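Local coordinates for protein-tyrosine-phosphatase (PDB 2Z72) that hydrolyses phosphotyrosine as a cold-active protein tyrosine phosphatase, probably using the pair of zinc ions held by its calcineurin-like phosphoesterase fold, at residues D65-I70 with I198-V203; L87-K92 with G313-L318; S193-I198 with K223-Y228. All blocks are in the same frame, centred on the assembly; numbering follows the deposited sequence. Where two conformers were deposited one is given.

How the contacts relate
Contacts 1 and 3 are neighbours, their centres about 15 Å apart. They share Ile198 on strand 197-200, and a probable hydrogen bond from Asn225 ND2 to Asp65 OD1 (2.9 Å) ties them together. Contact 2, its centre about 21 Å from that of contact 1 and about 25 Å from that of contact 3, sets helix 83-92 against the start of strand 315-319 in the second sheet of the calcineurin-like fold; it reaches contact 1 where Leu318 CD2 packs on Val203 CG2 at 3.9 Å. Along the chain 65-70 and 87-92 come first, then 193-203, 223-228 and 313-318. Early and late parts of the chain are thus brought together within the fold that holds two zinc ions.

Contact 1: residues D65-I70 with I198-V203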
# COMPACT_ATOMS: atom_id res chain seq x y z
N ASP A 65 -9.95 5.58 9.95
CA ASP A 65 -8.57 6.03 9.78
C ASP A 65 -7.85 6.23 11.12
O ASP A 65 -6.69 6.69 11.06
CB ASP A 65 -8.47 7.26 8.87
CG ASP A 65 -9.22 8.46 9.37
OD1 ASP A 65 -9.68 9.25 8.53
OD2 ASP A 65 -9.33 8.59 10.63
N THR A 66 -8.49 5.97 12.25
CA THR A 66 -7.93 6.21 13.56
C THR A 66 -8.27 5.05 14.44
O THR A 66 -9.42 4.59 14.40
CB THR A 66 -8.50 7.54 14.13
OG1 THR A 66 -8.10 8.60 13.28
CG2 THR A 66 -8.03 7.77 15.53
N TYR A 67 -7.30 4.54 15.21
CA TYR A 67 -7.42 3.35 15.99
C TYR A 67 -6.70 3.54 17.35
O TYR A 67 -5.61 4.14 17.40
CB TYR A 67 -6.78 2.09 15.32
CG TYR A 67 -7.47 1.83 14.01
CD1 TYR A 67 -8.49 0.89 13.96
CD2 TYR A 67 -7.15 2.52 12.83
CE1 TYR A 67 -9.16 0.63 12.80
CE2 TYR A 67 -7.86 2.30 11.68
CZ TYR A 67 -8.86 1.33 11.65
OH TYR A 67 -9.60 1.08 10.52
N LEU A 68 -7.29 3.02 18.39
CA LEU A 68 -6.75 3.04 19.73
C LEU A 68 -6.52 1.63 20.21
O LEU A 68 -7.27 0.70 19.87
CB LEU A 68 -7.78 3.56 20.70
CG LEU A 68 -8.43 4.92 20.68
CD1 LEU A 68 -9.48 5.14 21.80
CD2 LEU A 68 -7.28 5.89 20.77
N GLY A 69 -5.54 1.47 21.09
CA GLY A 69 -5.37 0.23 21.81
C GLY A 69 -4.93 -0.98 21.04
O GLY A 69 -5.23 -2.11 21.40
N ILE A 70 -4.18 -0.74 19.97
CA ILE A 70 -3.71 -1.85 19.11
C ILE A 70 -2.37 -2.37 19.63
O ILE A 70 -1.35 -1.65 19.64
CB ILE A 70 -3.65 -1.41 17.64
CG1 ILE A 70 -5.00 -0.84 17.15
CG2 ILE A 70 -3.21 -2.57 16.78
CD1 ILE A 70 -6.23 -1.67 17.40
N ILE A 198 -3.45 7.39 8.17
CA ILE A 198 -4.11 6.81 9.35
C ILE A 198 -3.28 7.07 10.60
O ILE A 198 -2.09 7.37 10.55
CB ILE A 198 -4.41 5.31 9.19
CG1 ILE A 198 -3.14 4.45 9.16
CG2 ILE A 198 -5.30 5.07 8.00
CD1 ILE A 198 -3.41 2.96 9.26
N LYS A 199 -3.96 6.93 11.74
CA LYS A 199 -3.35 7.05 13.06
C LYS A 199 -3.67 5.79 13.83
O LYS A 199 -4.82 5.39 13.92
CB LYS A 199 -3.95 8.27 13.77
CG LYS A 199 -3.29 8.60 15.12
CD LYS A 199 -3.97 9.88 15.74
CE LYS A 199 -3.55 10.14 17.16
NZ LYS A 199 -4.39 11.27 17.63
N ILE A 200 -2.65 5.11 14.33
CA ILE A 200 -2.84 3.97 15.19
C ILE A 200 -2.05 4.25 16.48
O ILE A 200 -0.85 4.48 16.45
CB ILE A 200 -2.36 2.64 14.57
CG1 ILE A 200 -3.03 2.36 13.25
CG2 ILE A 200 -2.55 1.50 15.57
CD1 ILE A 200 -2.55 1.09 12.56
N ASN A 201 -2.75 4.27 17.60
CA ASN A 201 -2.11 4.58 18.90
C ASN A 201 -1.47 5.96 18.75
O ASN A 201 -2.16 6.90 18.34
CB ASN A 201 -1.14 3.47 19.34
CG ASN A 201 -1.78 2.09 19.33
OD1 ASN A 201 -2.98 1.94 19.56
ND2 ASN A 201 -0.90 1.09 19.13
N ASP A 202 -0.20 6.09 19.11
CA ASP A 202 0.53 7.34 19.09
C ASP A 202 1.41 7.47 17.85
O ASP A 202 2.43 8.14 17.89
CB ASP A 202 1.33 7.43 20.38
CG ASP A 202 2.37 6.34 20.52
OD1 ASP A 202 3.39 6.55 21.24
OD2 ASP A 202 2.22 5.26 19.93
N VAL A 203 0.97 6.87 16.72
CA VAL A 203 1.77 6.87 15.50
C VAL A 203 0.90 7.26 14.31
O VAL A 203 -0.23 6.75 14.16
CB VAL A 203 2.41 5.49 15.26
CG1 VAL A 203 3.30 5.52 14.03
CG2 VAL A 203 3.18 5.03 16.49
O HOH W 1 -4.83 6.83 17.69
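The Tyr67 ring has Lys199 O at its edge, near the ring plane and 3.9 Å from Tyr67 CD2, while Ile200 CG1 approaches the same CD2 obliquely at 4.1 Å. His144 meets this ring edge-to-face, and the hydroxyl bonds back to Pro64 O. The second flat group, the Asn201 amide, meets Ile70 with both its polar atoms; its CG is anti to the carbonyl carbon, beside the backbone N (chi1 -52°). OD1 takes the N-H of Ile70 in the carbonyl plane, on a lone pair (3.0 Å between Ile70 N and Asn201 OD1), and Asn201 ND2 donates to Ile70 O at 2.8 Å, again on an in-plane lone pair. Two bonds to one residue fix the rotation of the amide. An alanine here would probably leave Ile70 N and O without these mates and the loop 68-70 freer to move. The backbones pair in parallel from Asp65 to Tyr67: Asp65 O accepts from Lys199 N (2.8 Å), Lys199 O from Tyr67 N, and Tyr67 O from Asn201 N. A water bridges Tyr67 O and Asn201 O. Ile70 CG1 packs on Ile200 CG2 at 3.7 Å. Asn201 also starts the tight corner of a two-residue beta hairpin, a type II' turn from Ile200 to Val203. The parallel bonds add strand 66-67 as an outermost strand of the mixed sheet, beside 197-200. Leu221 of helix 221-231 covers the Thr66 and Lys199 face, and strands 108-111 and 142-145 lie against the Tyr67 and Ile200 face.

Contact 2: residues L87-K92 with G313-L318; sequences LTLLKK and GELLLL
Leu89 does most of the work here, pushing its two methyls against the backbone of 313-318 from the helix. Leu89 CD1 rests on Gly313 O at 3.5 Å, and it also reaches Glu314 CA. Leu89 CD2 lies against the next peptide, 3.6 Å from Glu314 O. The CG that carries both methyls is anti to the backbone N (chi1 170°). Leu315 comes in from the other segment and crosses Leu89 obliquely: its CD2 sits 4.1 Å from Leu89 CG and 4.2 Å from Leu90 CD2, touching two successive leucines of the helix. Helix 83-92 is the connection of a beta-alpha-beta crossover between the parallel strands 72-76 and 108-111, and the zinc ligands Asp78 and His80 lie in the loop leading into it. Strand 315-319 runs antiparallel to 72-76 on its other flank, and these leucines are part of the packing between the crossover helix and the start of 315-319 with the loop before it. No hydrogen bond joins the two segments; every touching residue is buried. The CB of Glu314 points away from the helix; its OE1 forms a salt bridge with Arg325 and its OE2 accepts from Val292 N.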
# COMPACT_ATOMS: atom_id res chain seq x y z
N LEU A 87 7.11 -11.65 -0.07
CA LEU A 87 6.74 -12.90 0.52
C LEU A 87 7.86 -13.41 1.41
O LEU A 87 7.63 -13.90 2.53
CB LEU A 87 6.41 -13.93 -0.56
CG LEU A 87 5.68 -15.18 -0.10
CD1 LEU A 87 4.21 -14.92 0.22
CD2 LEU A 87 5.75 -16.19 -1.24
N THR A 88 9.10 -13.35 0.91
CA THR A 88 10.21 -13.82 1.71
C THR A 88 10.33 -13.05 3.04
O THR A 88 10.52 -13.62 4.10
CB THR A 88 11.51 -13.69 0.91
OG1 THR A 88 11.42 -14.64 -0.15
CG2 THR A 88 12.75 -13.99 1.75
N LEU A 89 10.17 -11.70 2.96
CA LEU A 89 10.27 -10.90 4.15
C LEU A 89 9.20 -11.32 5.16
O LEU A 89 9.48 -11.47 6.37
CB LEU A 89 10.12 -9.42 3.77
CG LEU A 89 9.97 -8.48 5.00
CD1 LEU A 89 11.17 -8.54 5.92
CD2 LEU A 89 9.74 -7.05 4.47
N LEU A 90 7.97 -11.48 4.71
CA LEU A 90 6.88 -11.80 5.64
C LEU A 90 7.03 -13.19 6.20
O LEU A 90 6.67 -13.47 7.34
CB LEU A 90 5.52 -11.60 4.96
CG LEU A 90 5.21 -10.17 4.53
CD1 LEU A 90 3.86 -10.13 3.83
CD2 LEU A 90 5.28 -9.17 5.69
N LYS A 91 7.56 -14.14 5.40
CA LYS A 91 7.83 -15.46 5.90
C LYS A 91 8.92 -15.42 6.96
O LYS A 91 8.81 -16.06 8.04
CB LYS A 91 8.26 -16.42 4.77
CG LYS A 91 7.16 -16.89 3.83
CD LYS A 91 7.76 -17.52 2.54
CE LYS A 91 8.58 -18.77 2.90
NZ LYS A 91 9.17 -19.42 1.66
N LYS A 92 10.03 -14.71 6.63
CA LYS A 92 11.16 -14.71 7.58
C LYS A 92 10.79 -14.03 8.88
O LYS A 92 11.32 -14.44 9.93
CB LYS A 92 12.31 -13.98 6.92
CG LYS A 92 13.00 -14.77 5.81
CD LYS A 92 13.90 -15.82 6.35
CE LYS A 92 14.50 -16.68 5.23
NZ LYS A 92 15.34 -17.74 5.81
N GLY A 313 14.22 -6.60 1.72
CA GLY A 313 13.47 -5.57 2.38
C GLY A 313 13.42 -5.87 3.85
O GLY A 313 13.87 -6.89 4.33
N GLU A 314 12.85 -5.01 4.66
CA GLU A 314 12.72 -4.92 6.04
C GLU A 314 11.36 -4.35 6.41
O GLU A 314 10.65 -3.71 5.61
CB GLU A 314 13.82 -4.03 6.68
CG GLU A 314 15.21 -4.55 6.29
CD GLU A 314 16.33 -3.90 7.11
OE1 GLU A 314 17.49 -4.37 6.96
OE2 GLU A 314 16.07 -2.90 7.82
N LEU A 315 11.02 -4.58 7.67
CA LEU A 315 9.78 -4.02 8.24
C LEU A 315 10.07 -3.41 9.58
O LEU A 315 11.14 -3.58 10.20
CB LEU A 315 8.70 -5.09 8.25
CG LEU A 315 8.99 -6.42 8.95
CD1 LEU A 315 8.94 -6.34 10.46
CD2 LEU A 315 7.97 -7.46 8.45
N LEU A 316 9.06 -2.69 10.09
CA LEU A 316 9.03 -2.11 11.40
C LEU A 316 7.97 -2.81 12.23
O LEU A 316 6.84 -2.98 11.76
CB LEU A 316 8.70 -0.61 11.29
CG LEU A 316 8.43 0.13 12.60
CD1 LEU A 316 9.71 0.21 13.44
CD2 LEU A 316 7.88 1.50 12.32
N LEU A 317 8.33 -3.19 13.43
CA LEU A 317 7.42 -3.78 14.39
C LEU A 317 7.27 -2.82 15.55
O LEU A 317 8.27 -2.36 16.10
CB LEU A 317 7.93 -5.11 14.86
CG LEU A 317 7.18 -5.86 15.95
CD1 LEU A 317 5.78 -6.21 15.56
CD2 LEU A 317 8.02 -7.13 16.32
N LEU A 318 6.01 -2.54 15.90
CA LEU A 318 5.69 -1.67 17.07
C LEU A 318 4.90 -2.49 18.04
O LEU A 318 3.73 -2.88 17.79
CB LEU A 318 4.87 -0.44 16.63
CG LEU A 318 5.48 0.37 15.48
CD1 LEU A 318 5.01 -0.05 14.10
CD2 LEU A 318 5.18 1.85 15.62

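Contact 3: residues S193-I198 with K223-Y228; sequences SKNTII and KANALY
This is a helix packed on the loop that runs into strand 197-200, with the Asn225 side chain of helix 221-231 bonded to the backbone of Thr196 and Ile197. Asn225 CG is anti to the carbonyl carbon, beside the backbone N (chi1 -75°), and OD1 beyond it accepts two N-H groups. Ile197 N lies in the carbonyl plane on a lone pair, 3.0 Å from Asn225 OD1; Thr196 N is closer, 2.8 Å from the same oxygen, but stands 45° out of the plane. On the other side of the amide, Asn225 ND2 donates to Ile197 O at 2.8 Å with the acceptor almost in the amide plane. Much as a neighbouring strand would, the amide serves both the N-H and the C=O of Ile197. Asn195 crosses it at about a right angle, bringing its OD1 to 3.6 Å from Asn225 CG; that oxygen is itself bonded by Arg229. Tyr228, one turn on from Asn225, has Thr196 CG2 over one face, a CH-pi contact of 3.8 Å to the ring centroid, offset toward the rim. Ile197 CD1 lies at the edge of the same ring, 4.4 Å from Tyr228 CE1, and also touches Ala224 CB. A water takes the hydroxyl hydrogen of Thr196 and donates to Lys194 O and Asn225 O, linking strand entry and helix. All six touching residues are buried, so polar groups probably need partners inside the protein: with Asp65 as a second acceptor for Asn225 ND2, this amide would probably lose bonds on both sides if its oxygen and nitrogen changed places.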
# COMPACT_ATOMS: atom_id res chain seq x y z
N SER A 193 -11.63 2.05 -1.81
CA SER A 193 -12.12 2.03 -0.45
C SER A 193 -11.06 2.45 0.58
O SER A 193 -11.38 2.65 1.73
CB SER A 193 -12.73 0.71 -0.06
OG SER A 193 -11.72 -0.26 0.16
N LYS A 194 -9.80 2.52 0.14
CA LYS A 194 -8.69 2.66 1.07
C LYS A 194 -8.46 4.09 1.53
O LYS A 194 -8.83 5.06 0.90
CB LYS A 194 -7.43 2.04 0.44
CG LYS A 194 -7.56 0.55 0.16
CD LYS A 194 -8.00 -0.30 1.35
CE LYS A 194 -8.11 -1.76 1.07
NZ LYS A 194 -8.67 -2.46 2.27
N ASN A 195 -7.85 4.15 2.73
CA ASN A 195 -7.36 5.39 3.30
C ASN A 195 -6.00 5.73 2.70
O ASN A 195 -5.31 4.92 2.08
CB ASN A 195 -7.26 5.27 4.82
CG ASN A 195 -8.62 5.18 5.46
OD1 ASN A 195 -9.48 6.02 5.18
ND2 ASN A 195 -8.88 4.17 6.28
N THR A 196 -5.60 6.97 2.99
CA THR A 196 -4.31 7.53 2.59
C THR A 196 -3.47 7.87 3.80
O THR A 196 -2.25 7.73 3.80
CB THR A 196 -4.54 8.70 1.63
OG1 THR A 196 -5.35 8.26 0.54
CG2 THR A 196 -3.26 9.24 1.03
N ILE A 197 -4.09 8.37 4.90
CA ILE A 197 -3.42 8.72 6.11
C ILE A 197 -4.16 8.06 7.26
O ILE A 197 -5.38 8.21 7.36
CB ILE A 197 -3.40 10.26 6.33
CG1 ILE A 197 -2.82 11.01 5.16
CG2 ILE A 197 -2.61 10.60 7.61
CD1 ILE A 197 -3.35 12.42 4.99
N ILE A 198 -3.45 7.39 8.17
CA ILE A 198 -4.11 6.81 9.35
C ILE A 198 -3.28 7.07 10.60
O ILE A 198 -2.09 7.37 10.55
CB ILE A 198 -4.41 5.31 9.19
CG1 ILE A 198 -3.14 4.45 9.16
CG2 ILE A 198 -5.30 5.07 8.00
CD1 ILE A 198 -3.41 2.96 9.26
N LYS A 223 -11.36 14.33 6.48
CA LYS A 223 -11.62 15.19 5.33
C LYS A 223 -10.68 14.82 4.18
O LYS A 223 -11.11 14.68 3.01
CB LYS A 223 -11.50 16.67 5.67
CG LYS A 223 -11.79 17.55 4.47
CD LYS A 223 -11.86 19.02 4.87
CE LYS A 223 -12.25 19.92 3.72
NZ LYS A 223 -12.18 21.36 3.92
N ALA A 224 -9.40 14.64 4.50
CA ALA A 224 -8.43 14.28 3.44
C ALA A 224 -8.71 12.92 2.86
O ALA A 224 -8.74 12.75 1.65
CB ALA A 224 -7.05 14.36 4.05
N ASN A 225 -8.94 11.92 3.71
CA ASN A 225 -9.16 10.56 3.21
C ASN A 225 -10.40 10.50 2.33
O ASN A 225 -10.41 9.77 1.33
CB ASN A 225 -9.25 9.56 4.36
CG ASN A 225 -7.92 9.27 4.96
OD1 ASN A 225 -6.89 9.13 4.24
ND2 ASN A 225 -7.80 9.18 6.28
N ALA A 226 -11.46 11.22 2.68
CA ALA A 226 -12.63 11.26 1.86
C ALA A 226 -12.39 11.96 0.53
O ALA A 226 -12.88 11.51 -0.53
CB ALA A 226 -13.78 11.97 2.64
N LEU A 227 -11.66 13.08 0.55
CA LEU A 227 -11.35 13.75 -0.73
C LEU A 227 -10.48 12.88 -1.62
O LEU A 227 -10.68 12.91 -2.86
CB LEU A 227 -10.66 15.07 -0.42
CG LEU A 227 -11.56 16.20 0.06
CD1 LEU A 227 -10.72 17.39 0.50
CD2 LEU A 227 -12.50 16.63 -1.05
N TYR A 228 -9.56 12.14 -1.03
CA TYR A 228 -8.73 11.25 -1.84
C TYR A 228 -9.61 10.18 -2.52
O TYR A 228 -9.42 9.91 -3.71
CB TYR A 228 -7.69 10.60 -0.98
CG TYR A 228 -6.46 11.42 -0.67
CD1 TYR A 228 -6.00 11.67 0.62
CD2 TYR A 228 -5.67 11.91 -1.71
CE1 TYR A 228 -4.91 12.39 0.88
CE2 TYR A 228 -4.51 12.61 -1.46
CZ TYR A 228 -4.12 12.85 -0.16
OH TYR A 228 -2.95 13.53 0.15
O HOH W 2 -8.14 7.83 1.10